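Local coordinates for protein beta-lactamase (Sebaldella termitidis, PDB 6N1N) that probably hydrolyses beta-lactam antibiotics to substituted beta-amino acids as a class D beta-lactamase, at residues N57-L62 against K170-I175; L120-Y125 against K161-E166; F153-Y158 against V213-V218. All blocks are in the same frame, centred on the assembly; numbering follows the deposited sequence.

Interaction 1: residues N57-L62 against K170-I175; sequences NSLIFL and KIVKDI
S58 meets V172 and I175 from a side chain whose hydroxyl is held by two groups outside the contact. OG hydrogen-bonds both the backbone O of the carboxylated lysine at position 54, one turn earlier, and the hydroxyl of Y104. Its chi1 of -63° sets OG beside the backbone N. Across the contact S58 offers carbon: CB lies 4.0 Å from V172 CG2.

The rest is apolar, and V172 is at its centre. L59 and V172 cross at about a right angle, with L59 CD2 resting against the branch point of V172 and 3.6 Å from V172 CG2. One turn on, the CD1 methyl of L62 reaches two residues of the other helix at once, 3.6 Å from I171 CG2 and 3.7 Å from V172 CG2. V172 CG2 is therefore shared by L59, L62 and S58, while CG1 of the same valine also touches L59 CD2. I175 adds a looser contact, its CD1 4.2 Å from S58 OG. All six touching residues are buried.

The two helical segments run roughly antiparallel, at 146°, and their axes approach to 9.7 Å. L92 of helix 92-98 also touches S58 and L62, and D174 makes a salt bridge to R93 of that helix. Helix 56-63 follows closely on S51, the predicted acyl-ester nucleophile, and the S51-x-x-K54 motif; S58 itself is about 10 Å from S51, side chain to side chain. The contact packs helix 166-175 against the helix that follows the S-x-x-K motif, in the helical region of the serine beta-lactamase fold.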
loop_
_atom_site.group_PDB
_atom_site.type_symbol
_atom_site.label_atom_id
_atom_site.label_comp_id
_atom_site.label_asym_id
_atom_site.label_seq_id
_atom_site.Cartn_x
_atom_site.Cartn_y
_atom_site.Cartn_z
ATOM N N ASN A 57 -5.044 -5.392 -5.732
ATOM C CA ASN A 57 -5.932 -6.546 -5.720
ATOM C C ASN A 57 -7.394 -6.105 -5.715
ATOM O O ASN A 57 -8.247 -6.776 -6.311
ATOM C CB ASN A 57 -5.606 -7.431 -4.511
ATOM C CG ASN A 57 -5.623 -8.935 -4.841
ATOM O OD1 ASN A 57 -5.900 -9.359 -5.983
ATOM N ND2 ASN A 57 -5.282 -9.739 -3.845
ATOM N N SER A 58 -7.701 -4.981 -5.042
ATOM C CA SER A 58 -9.067 -4.463 -5.055
ATOM C C SER A 58 -9.456 -3.971 -6.449
ATOM O O SER A 58 -10.591 -4.188 -6.894
ATOM C CB SER A 58 -9.227 -3.346 -4.019
ATOM O OG SER A 58 -9.014 -3.834 -2.705
ATOM N N LEU A 59 -8.547 -3.278 -7.140
ATOM C CA LEU A 59 -8.821 -2.912 -8.533
ATOM C C LEU A 59 -9.094 -4.153 -9.364
ATOM O O LEU A 59 -10.035 -4.185 -10.170
ATOM C CB LEU A 59 -7.647 -2.148 -9.152
ATOM C CG LEU A 59 -7.251 -0.786 -8.567
ATOM C CD1 LEU A 59 -5.895 -0.386 -9.118
ATOM C CD2 LEU A 59 -8.272 0.274 -8.861
ATOM N N ILE A 60 -8.268 -5.190 -9.177
ATOM C CA ILE A 60 -8.387 -6.386 -9.996
ATOM C C ILE A 60 -9.696 -7.104 -9.691
ATOM O O ILE A 60 -10.395 -7.544 -10.605
ATOM C CB ILE A 60 -7.168 -7.304 -9.788
ATOM C CG1 ILE A 60 -5.892 -6.647 -10.344
ATOM C CG2 ILE A 60 -7.371 -8.653 -10.465
ATOM C CD1 ILE A 60 -4.595 -7.342 -9.959
ATOM N N PHE A 61 -10.047 -7.244 -8.405
ATOM C CA PHE A 61 -11.293 -7.918 -8.038
ATOM C C PHE A 61 -12.507 -7.266 -8.712
ATOM O O PHE A 61 -13.394 -7.964 -9.223
ATOM C CB PHE A 61 -11.484 -7.905 -6.516
ATOM C CG PHE A 61 -10.738 -8.994 -5.768
ATOM C CD1 PHE A 61 -9.654 -9.652 -6.317
ATOM C CD2 PHE A 61 -11.127 -9.328 -4.487
ATOM C CE1 PHE A 61 -8.985 -10.622 -5.613
ATOM C CE2 PHE A 61 -10.470 -10.308 -3.779
ATOM C CZ PHE A 61 -9.405 -10.959 -4.345
ATOM N N LEU A 62 -12.576 -5.933 -8.719
ATOM C CA LEU A 62 -13.714 -5.272 -9.336
ATOM C C LEU A 62 -13.677 -5.395 -10.848
ATOM O O LEU A 62 -14.695 -5.700 -11.473
ATOM C CB LEU A 62 -13.763 -3.805 -8.910
ATOM C CG LEU A 62 -14.085 -3.669 -7.431
ATOM C CD1 LEU A 62 -13.655 -2.315 -6.942
ATOM C CD2 LEU A 62 -15.587 -3.872 -7.163
ATOM N N LYS A 170 -13.695 4.451 -9.249
ATOM C CA LYS A 170 -14.488 5.235 -8.306
ATOM C C LYS A 170 -14.624 4.506 -6.968
ATOM O O LYS A 170 -14.461 5.111 -5.896
ATOM C CB LYS A 170 -15.873 5.541 -8.896
ATOM C CG LYS A 170 -16.872 6.230 -7.934
ATOM C CD LYS A 170 -18.061 6.811 -8.717
ATOM C CE LYS A 170 -19.293 7.082 -7.857
ATOM N NZ LYS A 170 -19.192 8.318 -7.035
ATOM N N ILE A 171 -14.897 3.207 -7.017
ATOM C CA ILE A 171 -15.044 2.421 -5.798
ATOM C C ILE A 171 -13.722 2.334 -5.042
ATOM O O ILE A 171 -13.677 2.526 -3.825
ATOM C CB ILE A 171 -15.594 1.022 -6.132
ATOM C CG1 ILE A 171 -17.072 1.100 -6.527
ATOM C CG2 ILE A 171 -15.377 0.104 -4.959
ATOM C CD1 ILE A 171 -17.585 -0.146 -7.230
ATOM N N VAL A 172 -12.617 2.032 -5.736
ATOM C CA VAL A 172 -11.368 1.842 -5.006
ATOM C C VAL A 172 -10.883 3.159 -4.410
ATOM O O VAL A 172 -10.454 3.200 -3.255
ATOM C CB VAL A 172 -10.300 1.167 -5.887
ATOM C CG1 VAL A 172 -8.941 1.177 -5.201
ATOM C CG2 VAL A 172 -10.701 -0.280 -6.204
ATOM N N LYS A 173 -10.988 4.271 -5.151
ATOM C CA LYS A 173 -10.582 5.550 -4.561
ATOM C C LYS A 173 -11.382 5.872 -3.307
ATOM O O LYS A 173 -10.856 6.495 -2.370
ATOM C CB LYS A 173 -10.707 6.687 -5.593
ATOM C CG LYS A 173 -9.528 6.740 -6.581
ATOM C CD LYS A 173 -9.698 7.805 -7.643
ATOM C CE LYS A 173 -8.434 8.004 -8.416
ATOM N NZ LYS A 173 -8.548 9.055 -9.471
ATOM N N ASP A 174 -12.640 5.427 -3.241
ATOM C CA ASP A 174 -13.452 5.703 -2.062
ATOM C C ASP A 174 -13.066 4.784 -0.904
ATOM O O ASP A 174 -12.855 5.248 0.226
ATOM C CB ASP A 174 -14.933 5.570 -2.406
ATOM C CG ASP A 174 -15.832 5.960 -1.253
ATOM O OD1 ASP A 174 -15.833 7.148 -0.867
ATOM O OD2 ASP A 174 -16.550 5.080 -0.757
ATOM N N ILE A 175 -12.945 3.477 -1.152
ATOM C CA ILE A 175 -12.658 2.597 -0.022
ATOM C C ILE A 175 -11.265 2.853 0.536
ATOM O O ILE A 175 -11.000 2.533 1.705
ATOM C CB ILE A 175 -12.848 1.105 -0.366
ATOM C CG1 ILE A 175 -11.739 0.528 -1.238
ATOM C CG2 ILE A 175 -14.224 0.891 -0.970
ATOM C CD1 ILE A 175 -11.936 -0.989 -1.556
#

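Interaction 2: residues L120-Y125 against K161-E166; sequences LKEFNY and KFMLSE
One face of F162 is met by F123, whose CD1 stands 3.5 Å above the F162 plane, over its centre, with F123 CE1 close beside it. The planes are 48° apart and the ring centroids 4.6 Å, an oblique pairing. F162 also approaches the backbone, its CE1 3.4 Å from E122 O. Toward L164, F123 CE1 comes within 4.3 Å of CD1.

A Schellman motif follows the last turn of helix 113-122. N124 takes a positive phi, and two bonds run back into the last turn, Y125 N to L120 O at 3.0 Å and N124 N to K121 O at 3.1 Å. The ring of F123 also touches F153 and L59. Facing it, the loop between helix 147-159 and helix 166-175 is bent by an inverse gamma turn centred on M163, a selenomethionine in this crystal, which L164 N closes onto F162 O at 2.9 Å. S165 is the N-cap of the helix that follows; its OG bonds T168 and its N bonds E63.

One polar bond ties the helix end to this loop. The E122 side chain slides past F162 in the opposite sense: CG is anti to the backbone N and the bend at chi2 turns CD back, and the carboxylate ends beside the NH of M163, the central residue of the turn. There M163 N donates to E122 OE2 over 2.8 Å in a nearly straight bond, 165° at the hydrogen, and the nitrogen meets OE2 on the anti side, 27° out of the carboxylate plane.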
loop_
_atom_site.group_PDB
_atom_site.type_symbol
_atom_site.label_atom_id
_atom_site.label_comp_id
_atom_site.label_asym_id
_atom_site.label_seq_id
_atom_site.Cartn_x
_atom_site.Cartn_y
_atom_site.Cartn_z
ATOM N N LEU A 120 -0.202 -7.226 -13.405
ATOM C CA LEU A 120 1.090 -6.794 -12.883
ATOM C C LEU A 120 1.900 -6.077 -13.965
ATOM O O LEU A 120 2.631 -5.128 -13.652
ATOM C CB LEU A 120 1.846 -7.994 -12.308
ATOM C CG LEU A 120 1.154 -8.696 -11.134
ATOM C CD1 LEU A 120 1.989 -9.873 -10.660
ATOM C CD2 LEU A 120 0.854 -7.791 -9.935
ATOM N N LYS A 121 1.732 -6.474 -15.227
ATOM C CA LYS A 121 2.388 -5.773 -16.334
ATOM C C LYS A 121 1.768 -4.395 -16.552
ATOM O O LYS A 121 2.483 -3.387 -16.653
ATOM C CB LYS A 121 2.300 -6.627 -17.596
ATOM C CG LYS A 121 2.939 -6.000 -18.832
ATOM C CD LYS A 121 2.927 -6.984 -20.008
ATOM C CE LYS A 121 3.103 -6.291 -21.361
ATOM N NZ LYS A 121 4.530 -6.179 -21.781
ATOM N N GLU A 122 0.436 -4.339 -16.635
ATOM C CA GLU A 122 -0.274 -3.071 -16.782
ATOM C C GLU A 122 0.098 -2.103 -15.673
ATOM O O GLU A 122 0.286 -0.900 -15.916
ATOM C CB GLU A 122 -1.776 -3.370 -16.796
ATOM C CG GLU A 122 -2.729 -2.178 -16.814
ATOM C CD GLU A 122 -2.828 -1.512 -18.162
ATOM O OE1 GLU A 122 -2.208 -2.014 -19.121
ATOM O OE2 GLU A 122 -3.523 -0.478 -18.269
ATOM N N PHE A 123 0.229 -2.610 -14.449
ATOM C CA PHE A 123 0.490 -1.810 -13.263
ATOM C C PHE A 123 1.976 -1.517 -13.041
ATOM O O PHE A 123 2.310 -0.785 -12.093
ATOM C CB PHE A 123 -0.056 -2.529 -12.016
ATOM C CG PHE A 123 -1.548 -2.616 -11.938
ATOM C CD1 PHE A 123 -2.368 -1.921 -12.812
ATOM C CD2 PHE A 123 -2.135 -3.417 -10.974
ATOM C CE1 PHE A 123 -3.751 -2.009 -12.716
ATOM C CE2 PHE A 123 -3.516 -3.513 -10.883
ATOM C CZ PHE A 123 -4.310 -2.798 -11.764
ATOM N N ASN A 124 2.876 -2.082 -13.859
ATOM C CA ASN A 124 4.320 -1.952 -13.634
ATOM C C ASN A 124 4.664 -2.298 -12.183
ATOM O O ASN A 124 5.349 -1.562 -11.477
ATOM C CB ASN A 124 4.798 -0.537 -13.976
ATOM C CG ASN A 124 4.310 -0.074 -15.317
ATOM O OD1 ASN A 124 4.720 -0.614 -16.345
ATOM N ND2 ASN A 124 3.423 0.923 -15.323
ATOM N N TYR A 125 4.158 -3.436 -11.729
ATOM C CA TYR A 125 4.125 -3.717 -10.298
ATOM C C TYR A 125 5.359 -4.514 -9.927
ATOM O O TYR A 125 5.344 -5.743 -9.802
ATOM C CB TYR A 125 2.841 -4.419 -9.909
ATOM C CG TYR A 125 2.544 -4.270 -8.418
ATOM C CD1 TYR A 125 1.838 -3.165 -7.935
ATOM C CD2 TYR A 125 3.036 -5.171 -7.499
ATOM C CE1 TYR A 125 1.581 -3.005 -6.576
ATOM C CE2 TYR A 125 2.789 -5.022 -6.125
ATOM C CZ TYR A 125 2.048 -3.940 -5.677
ATOM O OH TYR A 125 1.821 -3.775 -4.334
ATOM N N LYS A 161 -4.732 6.073 -15.391
ATOM C CA LYS A 161 -4.058 5.719 -16.632
ATOM C C LYS A 161 -4.198 4.256 -17.019
ATOM O O LYS A 161 -4.012 3.915 -18.204
ATOM C CB LYS A 161 -2.568 6.052 -16.525
ATOM C CG LYS A 161 -2.237 7.551 -16.549
ATOM C CD LYS A 161 -2.668 8.208 -17.841
ATOM C CE LYS A 161 -1.643 9.231 -18.321
ATOM N NZ LYS A 161 -1.481 10.363 -17.372
ATOM N N PHE A 162 -4.486 3.379 -16.062
ATOM C CA PHE A 162 -4.653 1.971 -16.369
ATOM C C PHE A 162 -5.981 1.750 -17.084
ATOM O O PHE A 162 -6.939 2.498 -16.893
ATOM C CB PHE A 162 -4.630 1.136 -15.091
ATOM C CG PHE A 162 -3.420 1.357 -14.218
ATOM C CD1 PHE A 162 -2.152 1.339 -14.745
ATOM C CD2 PHE A 162 -3.566 1.570 -12.850
ATOM C CE1 PHE A 162 -1.040 1.538 -13.920
ATOM C CE2 PHE A 162 -2.443 1.746 -12.015
ATOM C CZ PHE A 162 -1.196 1.725 -12.560
HETATM N N MSE A 163 -6.038 0.707 -17.904
HETATM C CA MSE A 163 -7.272 0.376 -18.604
HETATM C C MSE A 163 -8.223 -0.374 -17.668
HETATM O O MSE A 163 -8.309 -1.604 -17.676
HETATM C CB MSE A 163 -6.964 -0.436 -19.865
HETATM C CG MSE A 163 -6.099 0.325 -20.875
HETATM SE SE MSE A 163 -6.892 2.014 -21.483
HETATM C CE MSE A 163 -8.585 1.295 -22.134
ATOM N N LEU A 164 -8.924 0.400 -16.843
ATOM C CA LEU A 164 -9.922 -0.109 -15.921
ATOM C C LEU A 164 -11.173 0.731 -16.114
ATOM O O LEU A 164 -11.101 1.860 -16.587
ATOM C CB LEU A 164 -9.469 -0.010 -14.457
ATOM C CG LEU A 164 -8.079 -0.554 -14.161
ATOM C CD1 LEU A 164 -7.594 -0.115 -12.778
ATOM C CD2 LEU A 164 -8.067 -2.068 -14.281
ATOM N N SER A 165 -12.307 0.205 -15.668
ATOM C CA SER A 165 -13.558 0.926 -15.827
ATOM C C SER A 165 -13.702 2.075 -14.824
ATOM O O SER A 165 -13.071 2.114 -13.764
ATOM C CB SER A 165 -14.743 -0.024 -15.660
ATOM O OG SER A 165 -14.879 -0.385 -14.294
ATOM N N GLU A 166 -14.568 3.029 -15.172
ATOM C CA GLU A 166 -14.813 4.166 -14.289
ATOM C C GLU A 166 -15.299 3.718 -12.916
ATOM O O GLU A 166 -14.915 4.295 -11.892
ATOM C CB GLU A 166 -15.831 5.112 -14.927
ATOM C CG GLU A 166 -15.338 5.824 -16.169
ATOM C CD GLU A 166 -16.442 6.616 -16.858
ATOM O OE1 GLU A 166 -16.251 7.004 -18.031
ATOM O OE2 GLU A 166 -17.499 6.845 -16.230
#

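Interaction 3: residues F153-Y158 against V213-V218; sequences FLINLY and VYFFAV
F215 inserts its ring between L154, I155 and Y158, and more of its surface is buried by the contact than of any other residue here. I155 CG1 sits over one face, 3.7 Å from the ring centroid and only 7° off the normal, a CH-pi contact well centred on the ring. At the ring edge, in its plane, Y158 CB comes to 3.6 Å from F215 CZ. The L154 side adds CB, 3.8 Å from F215 CD1, and the backbone O of L154, 3.4 Å from F215 CE1; that carbonyl also accepts the helical bond from Y158 N.

In Y158, CG is anti to the backbone N (chi1 176°), and the ring turns its face to the edge of F215 in an offset edge-to-face pair, with centroids 5.7 Å apart and planes at 73°. In the serine beta-lactamase fold, which is shared with the penicillin-binding transpeptidases, this is where the helical region packs against the central, mostly antiparallel sheet. Strand 212-222 runs within that sheet, between 22-29 and 198-209, and F215 bonds Y28 through the backbone. Residues F215 and V213 face helix 147-159, whereas F216 points to the opposite side, where its ring meets F243 of helix 228-245.

V213 fills in two residues before F215, its CG2 lying 3.4 Å from Y158 OH and touching CZ as well. The rings of Y30 and Y206 both make edge-to-face contacts with Y158, and L154 CD1 stretches toward the strand backbone at F216 O, 4.2 Å away.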
loop_
_atom_site.group_PDB
_atom_site.type_symbol
_atom_site.label_atom_id
_atom_site.label_comp_id
_atom_site.label_asym_id
_atom_site.label_seq_id
_atom_site.Cartn_x
_atom_site.Cartn_y
_atom_site.Cartn_z
ATOM N N PHE A 153 3.018 3.453 -9.306
ATOM C CA PHE A 153 1.737 2.762 -9.465
ATOM C C PHE A 153 0.588 3.611 -8.919
ATOM O O PHE A 153 -0.470 3.726 -9.559
ATOM C CB PHE A 153 1.814 1.400 -8.763
ATOM C CG PHE A 153 0.466 0.827 -8.394
ATOM C CD1 PHE A 153 -0.343 0.243 -9.342
ATOM C CD2 PHE A 153 0.007 0.921 -7.101
ATOM C CE1 PHE A 153 -1.595 -0.248 -8.987
ATOM C CE2 PHE A 153 -1.223 0.436 -6.746
ATOM C CZ PHE A 153 -2.027 -0.147 -7.670
ATOM N N LEU A 154 0.797 4.244 -7.772
ATOM C CA LEU A 154 -0.246 5.056 -7.164
ATOM C C LEU A 154 -0.528 6.316 -7.985
ATOM O O LEU A 154 -1.678 6.730 -8.061
ATOM C CB LEU A 154 0.130 5.426 -5.740
ATOM C CG LEU A 154 0.136 4.265 -4.748
ATOM C CD1 LEU A 154 0.922 4.607 -3.512
ATOM C CD2 LEU A 154 -1.285 3.873 -4.376
ATOM N N ILE A 155 0.499 6.919 -8.606
ATOM C CA ILE A 155 0.274 8.070 -9.486
ATOM C C ILE A 155 -0.590 7.667 -10.673
ATOM O O ILE A 155 -1.517 8.390 -11.079
ATOM C CB ILE A 155 1.618 8.664 -9.954
ATOM C CG1 ILE A 155 2.406 9.262 -8.793
ATOM C CG2 ILE A 155 1.396 9.742 -11.006
ATOM C CD1 ILE A 155 3.849 9.548 -9.117
ATOM N N ASN A 156 -0.250 6.545 -11.303
ATOM C CA ASN A 156 -1.047 6.041 -12.410
ATOM C C ASN A 156 -2.480 5.724 -11.984
ATOM O O ASN A 156 -3.409 5.894 -12.768
ATOM C CB ASN A 156 -0.372 4.809 -13.019
ATOM C CG ASN A 156 0.756 5.183 -13.953
ATOM O OD1 ASN A 156 0.634 6.123 -14.731
ATOM N ND2 ASN A 156 1.863 4.467 -13.870
ATOM N N LEU A 157 -2.674 5.202 -10.771
ATOM C CA LEU A 157 -4.027 5.006 -10.256
ATOM C C LEU A 157 -4.760 6.338 -10.127
ATOM O O LEU A 157 -5.893 6.506 -10.627
ATOM C CB LEU A 157 -3.952 4.255 -8.902
ATOM C CG LEU A 157 -5.204 3.700 -8.230
ATOM C CD1 LEU A 157 -4.875 2.876 -6.949
ATOM C CD2 LEU A 157 -6.196 4.769 -7.875
ATOM N N TYR A 158 -4.114 7.315 -9.482
ATOM C CA TYR A 158 -4.710 8.636 -9.327
ATOM C C TYR A 158 -5.070 9.264 -10.667
ATOM O O TYR A 158 -6.153 9.854 -10.807
ATOM C CB TYR A 158 -3.744 9.526 -8.547
ATOM C CG TYR A 158 -4.229 10.955 -8.417
ATOM C CD1 TYR A 158 -5.237 11.282 -7.529
ATOM C CD2 TYR A 158 -3.681 11.958 -9.185
ATOM C CE1 TYR A 158 -5.702 12.589 -7.409
ATOM C CE2 TYR A 158 -4.119 13.252 -9.078
ATOM C CZ TYR A 158 -5.130 13.570 -8.175
ATOM O OH TYR A 158 -5.561 14.877 -8.079
ATOM N N VAL A 213 -1.369 17.004 -4.293
ATOM C CA VAL A 213 -1.399 15.593 -3.919
ATOM C C VAL A 213 0.032 15.176 -3.599
ATOM O O VAL A 213 0.952 15.446 -4.374
ATOM C CB VAL A 213 -1.946 14.678 -5.028
ATOM C CG1 VAL A 213 -2.199 13.266 -4.488
ATOM C CG2 VAL A 213 -3.198 15.224 -5.596
ATOM N N TYR A 214 0.207 14.473 -2.489
ATOM C CA TYR A 214 1.505 13.946 -2.082
ATOM C C TYR A 214 1.397 12.424 -2.004
ATOM O O TYR A 214 0.708 11.878 -1.134
ATOM C CB TYR A 214 1.961 14.539 -0.746
ATOM C CG TYR A 214 2.021 16.047 -0.781
ATOM C CD1 TYR A 214 3.195 16.726 -1.128
ATOM C CD2 TYR A 214 0.881 16.814 -0.535
ATOM C CE1 TYR A 214 3.229 18.084 -1.204
ATOM C CE2 TYR A 214 0.914 18.187 -0.606
ATOM C CZ TYR A 214 2.077 18.819 -0.935
ATOM O OH TYR A 214 2.087 20.183 -0.970
ATOM N N PHE A 215 2.093 11.748 -2.922
ATOM C CA PHE A 215 2.194 10.294 -2.896
ATOM C C PHE A 215 3.302 9.877 -1.955
ATOM O O PHE A 215 4.324 10.556 -1.854
ATOM C CB PHE A 215 2.450 9.784 -4.312
ATOM C CG PHE A 215 1.329 10.111 -5.259
ATOM C CD1 PHE A 215 0.308 9.212 -5.456
ATOM C CD2 PHE A 215 1.243 11.348 -5.874
ATOM C CE1 PHE A 215 -0.747 9.525 -6.273
ATOM C CE2 PHE A 215 0.192 11.657 -6.691
ATOM C CZ PHE A 215 -0.807 10.751 -6.908
ATOM N N PHE A 216 3.097 8.764 -1.232
ATOM C CA PHE A 216 4.087 8.384 -0.233
ATOM C C PHE A 216 4.270 6.878 -0.138
ATOM O O PHE A 216 3.362 6.096 -0.390
ATOM C CB PHE A 216 3.732 8.939 1.171
ATOM C CG PHE A 216 2.445 8.420 1.738
ATOM C CD1 PHE A 216 2.405 7.293 2.536
ATOM C CD2 PHE A 216 1.266 9.067 1.472
ATOM C CE1 PHE A 216 1.205 6.820 3.047
ATOM C CE2 PHE A 216 0.073 8.609 1.983
ATOM C CZ PHE A 216 0.048 7.469 2.765
ATOM N N ALA A 217 5.477 6.487 0.226
ATOM C CA ALA A 217 5.762 5.095 0.536
ATOM C C ALA A 217 6.761 5.109 1.683
ATOM O O ALA A 217 7.904 5.522 1.514
ATOM C CB ALA A 217 6.313 4.332 -0.674
ATOM N N VAL A 218 6.279 4.735 2.852
ATOM C CA VAL A 218 7.090 4.584 4.043
ATOM C C VAL A 218 7.371 3.100 4.188
ATOM O O VAL A 218 6.467 2.267 4.049
ATOM C CB VAL A 218 6.350 5.129 5.278
ATOM C CG1 VAL A 218 7.035 4.669 6.565
ATOM C CG2 VAL A 218 6.260 6.617 5.231
#

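In the fold
Interactions 1 and 2 lie 12 Å apart, centre to centre, with interaction 3 about 15 and 14 Å from them. Along the chain the segments come as 57-62, 120-125, 153-158, 161-166, 170-175 and 213-218, so interaction 2 falls within the span of interaction 1 and interaction 3 alternates with both. Helix 147-159 joins the set: its F153 and L157 touch L59 of interaction 1, F153 and N156 pack on F162 of interaction 2, and another face of it meets strand 212-222. F123 also touches L59 and I60. Together they link helix 56-63 through the helical region to the sheet, interactions 1 and 3 buried and interaction 2 nearer the surface.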